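Local atomic coordinates of vitamin B12-binding protein (Vibrio cholerae O395, PDB entry 5YSC), a protein that binds vitamin B12 in the periplasm and probably delivers it to the BtuC subunits of the BtuCDF ABC transporter for import. Residues S176-L181 and P252-A257; V198-V203 and G221-A226. All blocks are in the same frame, centred on the assembly; numbering follows the deposited sequence.

Contact 1 (S176-L181 and P252-A257)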
ATOM      1  N   SER A 176       5.877   0.828   5.672  1.00 14.10           N
ATOM      2  CA  SER A 176       6.541   1.111   6.950  1.00 15.66           C
ATOM      3  C   SER A 176       5.829   2.196   7.759  1.00 16.09           C
ATOM      4  O   SER A 176       5.657   2.070   8.982  1.00 17.93           O
ATOM      5  CB  SER A 176       8.003   1.524   6.704  1.00 17.19           C
ATOM      6  OG  SER A 176       8.747   0.420   6.230  1.00 20.06           O
ATOM      7  N   GLU A 177       5.415   3.269   7.097  1.00 15.90           N
ATOM      8  CA  GLU A 177       4.810   4.419   7.749  1.00 17.02           C
ATOM      9  C   GLU A 177       3.494   4.083   8.455  1.00 18.04           C
ATOM     10  O   GLU A 177       3.110   4.751   9.414  1.00 18.70           O
ATOM     11  CB  GLU A 177       4.580   5.471   6.679  1.00 26.23           C
ATOM     12  CG  GLU A 177       4.463   6.827   7.165  1.00 29.26           C
ATOM     13  CD  GLU A 177       5.783   7.496   7.190  1.00 32.01           C
ATOM     14  OE1 GLU A 177       6.747   6.834   7.627  1.00 40.05           O
ATOM     15  OE2 GLU A 177       5.858   8.655   6.733  1.00 30.19           O
ATOM     16  N   VAL A 178       2.757   3.093   7.970  1.00 17.61           N
ATOM     17  CA  VAL A 178       1.541   2.688   8.673  1.00 16.67           C
ATOM     18  C   VAL A 178       1.876   2.242  10.092  1.00 18.90           C
ATOM     19  O   VAL A 178       1.213   2.638  11.065  1.00 18.76           O
ATOM     20  CB  VAL A 178       0.837   1.560   7.904  1.00 15.18           C
ATOM     21  CG1 VAL A 178      -0.309   1.033   8.718  1.00 14.82           C
ATOM     22  CG2 VAL A 178       0.374   2.083   6.523  1.00 16.61           C
ATOM     23  N   PHE A 179       2.874   1.351  10.213  1.00 17.52           N
ATOM     24  CA  PHE A 179       3.298   0.837  11.508  1.00 20.34           C
ATOM     25  C   PHE A 179       3.860   1.953  12.383  1.00 20.94           C
ATOM     26  O   PHE A 179       3.559   2.026  13.578  1.00 21.58           O
ATOM     27  CB  PHE A 179       4.326  -0.281  11.302  1.00 17.10           C
ATOM     28  CG  PHE A 179       3.795  -1.453  10.548  1.00 16.04           C
ATOM     29  CD1 PHE A 179       3.122  -2.476  11.217  1.00 13.57           C
ATOM     30  CD2 PHE A 179       3.924  -1.535   9.167  1.00 14.64           C
ATOM     31  CE1 PHE A 179       2.611  -3.567  10.534  1.00 14.20           C
ATOM     32  CE2 PHE A 179       3.425  -2.629   8.488  1.00 16.02           C
ATOM     33  CZ  PHE A 179       2.736  -3.647   9.186  1.00 15.62           C
ATOM     34  N   SER A 180       4.628   2.870  11.794  1.00 20.29           N
ATOM     35  CA  SER A 180       5.311   3.894  12.596  1.00 21.63           C
ATOM     36  C   SER A 180       4.338   4.830  13.298  1.00 26.31           C
ATOM     37  O   SER A 180       4.641   5.319  14.390  1.00 29.91           O
ATOM     38  CB  SER A 180       6.277   4.709  11.719  1.00 21.79           C
ATOM     39  OG  SER A 180       7.196   3.857  11.093  1.00 26.94           O
ATOM     40  N   LEU A 181       3.175   5.111  12.698  1.00 23.05           N
ATOM     41  CA  LEU A 181       2.178   5.937  13.366  1.00 23.21           C
ATOM     42  C   LEU A 181       1.859   5.389  14.764  1.00 23.92           C
ATOM     43  O   LEU A 181       1.652   6.166  15.709  1.00 32.33           O
ATOM     44  CB  LEU A 181       0.920   6.014  12.502  1.00 21.90           C
ATOM     45  CG  LEU A 181      -0.219   6.935  12.920  1.00 23.10           C
ATOM     46  CD1 LEU A 181      -1.067   7.332  11.721  1.00 25.11           C
ATOM     47  CD2 LEU A 181      -1.108   6.309  13.999  1.00 21.02           C
ATOM     48  N   PRO A 252      -7.571   5.409   0.464  1.00 12.04           N
ATOM     49  CA  PRO A 252      -8.430   5.666   1.637  1.00  9.68           C
ATOM     50  C   PRO A 252      -8.584   4.479   2.559  1.00  8.98           C
ATOM     51  O   PRO A 252      -8.706   4.683   3.782  1.00 10.26           O
ATOM     52  CB  PRO A 252      -9.762   6.049   0.988  1.00 11.49           C
ATOM     53  CG  PRO A 252      -9.301   6.689  -0.345  1.00 12.14           C
ATOM     54  CD  PRO A 252      -8.230   5.775  -0.790  1.00 12.94           C
ATOM     55  N   ARG A 253      -8.564   3.244   2.023  1.00  8.02           N
ATOM     56  CA  ARG A 253      -8.702   2.088   2.885  1.00  7.84           C
ATOM     57  C   ARG A 253      -7.472   1.864   3.752  1.00  7.78           C
ATOM     58  O   ARG A 253      -7.530   1.101   4.717  1.00  7.32           O
ATOM     59  CB  ARG A 253      -9.068   0.862   2.041  1.00  6.30           C
ATOM     60  CG  ARG A 253     -10.315   1.050   1.247  1.00  7.55           C
ATOM     61  CD  ARG A 253     -10.869  -0.258   0.737  1.00  7.23           C
ATOM     62  NE  ARG A 253     -10.019  -0.836  -0.291  1.00  7.74           N
ATOM     63  CZ  ARG A 253      -9.993  -2.106  -0.671  1.00  9.25           C
ATOM     64  NH1 ARG A 253     -10.710  -3.033  -0.045  1.00  8.89           N
ATOM     65  NH2 ARG A 253      -9.172  -2.473  -1.671  1.00  9.00           N
ATOM     66  N   THR A 254      -6.352   2.521   3.467  1.00  9.55           N
ATOM     67  CA  THR A 254      -5.219   2.405   4.371  1.00 11.03           C
ATOM     68  C   THR A 254      -5.573   2.888   5.767  1.00  9.95           C
ATOM     69  O   THR A 254      -5.004   2.403   6.729  1.00 10.80           O
ATOM     70  CB  THR A 254      -4.011   3.164   3.807  1.00 11.55           C
ATOM     71  OG1 THR A 254      -3.789   2.738   2.448  1.00 10.10           O
ATOM     72  CG2 THR A 254      -2.735   2.922   4.623  1.00 11.50           C
ATOM     73  N   LEU A 255      -6.557   3.773   5.920  1.00  9.29           N
ATOM     74  CA  LEU A 255      -6.916   4.133   7.283  1.00  9.83           C
ATOM     75  C   LEU A 255      -7.584   2.977   8.033  1.00  9.83           C
ATOM     76  O   LEU A 255      -7.450   2.908   9.255  1.00  9.97           O
ATOM     77  CB  LEU A 255      -7.783   5.376   7.274  1.00 12.18           C
ATOM     78  CG  LEU A 255      -7.033   6.565   6.664  1.00 15.29           C
ATOM     79  CD1 LEU A 255      -7.918   7.817   6.783  1.00 15.78           C
ATOM     80  CD2 LEU A 255      -5.649   6.815   7.248  1.00 15.79           C
ATOM     81  N   ASP A 256      -8.212   2.008   7.338  1.00 10.32           N
ATOM     82  CA  ASP A 256      -8.593   0.769   8.019  1.00  9.88           C
ATOM     83  C   ASP A 256      -7.371  -0.083   8.365  1.00  9.17           C
ATOM     84  O   ASP A 256      -7.337  -0.739   9.403  1.00 10.89           O
ATOM     85  CB  ASP A 256      -9.572  -0.058   7.173  1.00 11.12           C
ATOM     86  CG  ASP A 256     -11.002   0.515   7.184  1.00 11.19           C
ATOM     87  OD1 ASP A 256     -11.396   1.145   8.191  1.00 11.52           O
ATOM     88  OD2 ASP A 256     -11.718   0.382   6.198  1.00 10.70           O
ATOM     89  N   ALA A 257      -6.339  -0.084   7.526  1.00  9.52           N
ATOM     90  CA  ALA A 257      -5.112  -0.738   7.943  1.00 10.84           C
ATOM     91  C   ALA A 257      -4.492  -0.059   9.158  1.00 12.56           C
ATOM     92  O   ALA A 257      -3.929  -0.738  10.017  1.00 12.40           O
ATOM     93  CB  ALA A 257      -4.090  -0.753   6.811  1.00  9.66           C
TER
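V178 and T254 meet methyl to methyl: CG2 of V178 lies 3.7 Å from CG2 of T254, the closest approach between the two helical turns. The second branch of the valine serves the next turn. V178 CG1 sits 4.2 Å from the carbonyl O of A257 and 4.6 Å from A257 CB, both longer than the methyl pair. V178 is the only residue of 176-181 to touch 252-257; CG2 faces T254 and CG1 faces A257, three residues on along the same helical face. The T254 and V178 side chains cross obliquely. Because V178 holds CG1 anti to its backbone N (chi1 173°), each methyl is assigned to a different neighbour: the swapped pairs are longer, V178 CG1 to T254 CG2 at 5.1 Å and V178 CG2 to A257 CB at 5.3 Å. The CA atoms of V178 and A257 are 7.5 Å apart, and only 105 Å² is buried in total, so this is a small helix-helix contact, though all three touching residues are buried. It belongs to the C-terminal lobe of the two-lobed periplasmic binding protein fold of this family, where helix 176-181 leads into edge strand 184-186 of the lobe's parallel sheet and helix 254-267 comes after strand 239-241 and the short helix 244-248. C182, the residue after L181, is joined by a disulfide to C262 of helix 254-267. In the second shell, V178 is also packed by V258, V261 and L247. The polar branch of T254 is directed by its chi1 of -52°: with OG1 anti to the carbonyl carbon, it is hydrogen-bonded to T251 N and W246 O, while CG2 is presented to the valine.

Contact 2 (V198-V203 and G221-A226)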
ATOM      1  N   VAL A 198      14.611 -12.658   3.670  1.00 29.85           N
ATOM      2  CA  VAL A 198      15.232 -12.960   4.953  1.00 31.36           C
ATOM      3  C   VAL A 198      15.054 -14.441   5.264  1.00 31.55           C
ATOM      4  O   VAL A 198      14.086 -15.073   4.843  1.00 30.34           O
ATOM      5  CB  VAL A 198      14.652 -12.097   6.104  1.00 28.91           C
ATOM      6  CG1 VAL A 198      14.913 -10.602   5.863  1.00 30.88           C
ATOM      7  CG2 VAL A 198      13.143 -12.400   6.301  1.00 23.17           C
ATOM      8  N   SER A 199      15.999 -14.995   6.018  1.00 31.13           N
ATOM      9  CA  SER A 199      15.946 -16.388   6.423  1.00 32.52           C
ATOM     10  C   SER A 199      15.179 -16.539   7.735  1.00 33.09           C
ATOM     11  O   SER A 199      15.050 -15.596   8.519  1.00 29.06           O
ATOM     12  CB  SER A 199      17.364 -16.939   6.597  1.00 34.54           C
ATOM     13  OG  SER A 199      17.922 -16.455   7.808  1.00 36.77           O
ATOM     14  N   ILE A 200      14.701 -17.764   7.982  1.00 38.58           N
ATOM     15  CA  ILE A 200      14.072 -18.078   9.261  1.00 35.36           C
ATOM     16  C   ILE A 200      14.972 -17.643  10.403  1.00 33.94           C
ATOM     17  O   ILE A 200      14.522 -17.024  11.371  1.00 32.82           O
ATOM     18  CB  ILE A 200      13.753 -19.580   9.359  1.00 39.80           C
ATOM     19  CG1 ILE A 200      12.496 -19.911   8.557  1.00 40.40           C
ATOM     20  CG2 ILE A 200      13.579 -19.989  10.838  1.00 39.22           C
ATOM     21  CD1 ILE A 200      12.014 -21.365   8.677  1.00 42.86           C
ATOM     22  N   GLU A 201      16.258 -17.996  10.316  1.00 35.59           N
ATOM     23  CA  GLU A 201      17.211 -17.675  11.376  1.00 37.32           C
ATOM     24  C   GLU A 201      17.275 -16.173  11.624  1.00 38.52           C
ATOM     25  O   GLU A 201      17.301 -15.723  12.776  1.00 37.28           O
ATOM     26  CB  GLU A 201      18.598 -18.216  11.000  1.00 45.05           C
ATOM     27  CG  GLU A 201      18.782 -19.739  11.101  1.00 56.37           C
ATOM     28  CD  GLU A 201      17.791 -20.547  10.272  1.00 62.26           C
ATOM     29  OE1 GLU A 201      17.340 -21.616  10.764  1.00 64.65           O
ATOM     30  OE2 GLU A 201      17.471 -20.121   9.136  1.00 62.06           O
ATOM     31  N   GLN A 202      17.291 -15.393  10.550  1.00 35.31           N
ATOM     32  CA  GLN A 202      17.325 -13.940  10.665  1.00 33.08           C
ATOM     33  C   GLN A 202      16.183 -13.399  11.524  1.00 31.22           C
ATOM     34  O   GLN A 202      16.398 -12.551  12.381  1.00 31.97           O
ATOM     35  CB  GLN A 202      17.300 -13.292   9.284  1.00 31.72           C
ATOM     36  CG  GLN A 202      18.630 -13.342   8.558  1.00 37.27           C
ATOM     37  CD  GLN A 202      18.550 -12.777   7.158  1.00 40.78           C
ATOM     38  OE1 GLN A 202      18.157 -13.465   6.220  1.00 41.86           O
ATOM     39  NE2 GLN A 202      18.927 -11.518   7.009  1.00 43.21           N
ATOM     40  N   VAL A 203      14.970 -13.881  11.283  1.00 31.22           N
ATOM     41  CA  VAL A 203      13.830 -13.499  12.116  1.00 30.56           C
ATOM     42  C   VAL A 203      14.037 -14.001  13.537  1.00 30.45           C
ATOM     43  O   VAL A 203      13.891 -13.251  14.509  1.00 30.11           O
ATOM     44  CB  VAL A 203      12.513 -14.050  11.537  1.00 26.69           C
ATOM     45  CG1 VAL A 203      11.323 -13.611  12.407  1.00 24.64           C
ATOM     46  CG2 VAL A 203      12.312 -13.632  10.085  1.00 28.71           C
ATOM     47  N   GLY A 221      -2.336 -22.523   8.944  1.00 34.89           N
ATOM     48  CA  GLY A 221      -1.368 -22.812   9.991  1.00 39.54           C
ATOM     49  C   GLY A 221      -0.076 -22.091   9.684  1.00 37.07           C
ATOM     50  O   GLY A 221       0.603 -22.427   8.712  1.00 36.43           O
ATOM     51  N   HIS A 222       0.263 -21.081  10.477  1.00 31.85           N
ATOM     52  CA  HIS A 222       1.371 -20.236  10.072  1.00 34.36           C
ATOM     53  C   HIS A 222       2.701 -20.881  10.456  1.00 34.57           C
ATOM     54  O   HIS A 222       2.787 -21.749  11.337  1.00 33.38           O
ATOM     55  CB  HIS A 222       1.255 -18.828  10.661  1.00 30.59           C
ATOM     56  CG  HIS A 222       1.408 -18.771  12.143  1.00 27.36           C
ATOM     57  ND1 HIS A 222       2.637 -18.801  12.765  1.00 25.59           N
ATOM     58  CD2 HIS A 222       0.489 -18.645  13.128  1.00 27.68           C
ATOM     59  CE1 HIS A 222       2.466 -18.713  14.071  1.00 27.50           C
ATOM     60  NE2 HIS A 222       1.171 -18.615  14.318  1.00 28.40           N
ATOM     61  N   MET A 223       3.745 -20.447   9.758  1.00 30.05           N
ATOM     62  CA  MET A 223       5.018 -21.143   9.820  1.00 29.85           C
ATOM     63  C   MET A 223       5.714 -20.987  11.164  1.00 31.73           C
ATOM     64  O   MET A 223       6.675 -21.724  11.430  1.00 31.23           O
ATOM     65  CB  MET A 223       5.937 -20.634   8.716  1.00 30.20           C
ATOM     66  CG  MET A 223       6.239 -19.137   8.830  1.00 33.59           C
ATOM     67  SD  MET A 223       7.294 -18.489   7.506  1.00 30.93           S
ATOM     68  CE  MET A 223       8.794 -19.417   7.847  1.00 33.57           C
ATOM     69  N   TRP A 224       5.262 -20.069  12.014  1.00 28.85           N
ATOM     70  CA  TRP A 224       5.991 -19.770  13.241  1.00 29.86           C
ATOM     71  C   TRP A 224       5.486 -20.581  14.430  1.00 28.36           C
ATOM     72  O   TRP A 224       6.078 -20.492  15.509  1.00 30.07           O
ATOM     73  CB  TRP A 224       5.932 -18.260  13.536  1.00 26.52           C
ATOM     74  CG  TRP A 224       6.433 -17.447  12.363  1.00 27.43           C
ATOM     75  CD1 TRP A 224       5.682 -16.697  11.494  1.00 27.14           C
ATOM     76  CD2 TRP A 224       7.792 -17.352  11.897  1.00 27.35           C
ATOM     77  NE1 TRP A 224       6.491 -16.133  10.532  1.00 28.69           N
ATOM     78  CE2 TRP A 224       7.784 -16.528  10.750  1.00 26.40           C
ATOM     79  CE3 TRP A 224       9.004 -17.884  12.333  1.00 31.43           C
ATOM     80  CZ2 TRP A 224       8.944 -16.202  10.059  1.00 26.95           C
ATOM     81  CZ3 TRP A 224      10.166 -17.559  11.627  1.00 34.64           C
ATOM     82  CH2 TRP A 224      10.118 -16.733  10.504  1.00 29.69           C
ATOM     83  N   ARG A 225       4.431 -21.384  14.248  1.00 25.33           N
ATOM     84  CA  ARG A 225       3.984 -22.275  15.318  1.00 26.89           C
ATOM     85  C   ARG A 225       5.071 -23.279  15.677  1.00 29.92           C
ATOM     86  O   ARG A 225       5.330 -23.541  16.858  1.00 31.30           O
ATOM     87  CB  ARG A 225       2.722 -23.009  14.888  1.00 26.98           C
ATOM     88  CG  ARG A 225       1.533 -22.113  14.633  1.00 24.83           C
ATOM     89  CD  ARG A 225       0.443 -22.866  13.916  1.00 26.84           C
ATOM     90  NE  ARG A 225       0.986 -23.546  12.744  1.00 30.37           N
ATOM     91  CZ  ARG A 225       0.664 -24.779  12.359  1.00 32.51           C
ATOM     92  NH1 ARG A 225      -0.215 -25.495  13.060  1.00 33.50           N
ATOM     93  NH2 ARG A 225       1.224 -25.305  11.273  1.00 32.93           N
ATOM     94  N   ALA A 226       5.706 -23.855  14.662  1.00 28.12           N
ATOM     95  CA  ALA A 226       6.849 -24.740  14.884  1.00 31.33           C
ATOM     96  C   ALA A 226       7.946 -24.105  15.744  1.00 31.85           C
ATOM     97  O   ALA A 226       8.772 -24.835  16.312  1.00 34.70           O
ATOM     98  CB  ALA A 226       7.422 -25.178  13.536  1.00 32.54           C
TER
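V203 meets the far corner of the W224 indole obliquely: its CB is 3.7 Å from W224 CH2, and both methyls of V203 lie 3.8 Å from that same carbon. The two side chains cross at about a right angle. Beside them, I200 CG1 and the terminal M223 CE approach to 3.8 Å as the chains slide past each other in opposite directions. M223 CG lies between its backbone N and carbonyl carbon (chi1 61°), 3.4 Å above the indole plane near the rim, and a bend at chi3 (-64°) goes with CE reaching I200. This apolar patch joins the start of helix 200-206 to the type I turn H222-R225, which follows helix 215-220 in the C-terminal lobe. The turn is secured by R225 NE donating to H222 O on a lone pair at 2.9 Å, and by W224 N donating to H222 ND1. Q160 OE1 accepts from W224 NE1. A capping box of S199 and Q202 holds the helix N-terminus: Q202 N reaches S199 OG at 3.0 Å, and S199 N reaches Q202 OE1 at 2.7 Å, lying 35° above the carbonyl plane and not on a lone pair. The packing is looser where I200 CG2 stands 4.3 Å from W224 CZ3. Q202 and the neighbouring E201, a residue predicted to be important for BtuC binding, are solvent-exposed and make no contact with the turn.

Both contacts belong to the C-terminal lobe, whose four-stranded parallel sheet runs 184-186, 155-159, 210-213, 239-241. Contact 1 closes a long chain loop, from helix 176-181 before the edge strand to helix 254-267 near the C-terminus. Contact 2 is nested inside that loop: helix 200-206 precedes strand 210-213, and the turn-bearing segment 221-226 follows helix 215-220. Their centres are 24 Å apart, with nearest atoms about 13 Å apart, so they do not touch. The centre of contact 1 lies about 8 Å from the chain centre, that of contact 2 about 24 Å. One thus joins helices in the interior, while the other lies at the periphery, on the helix that carries E201, a residue predicted to be important for BtuC binding.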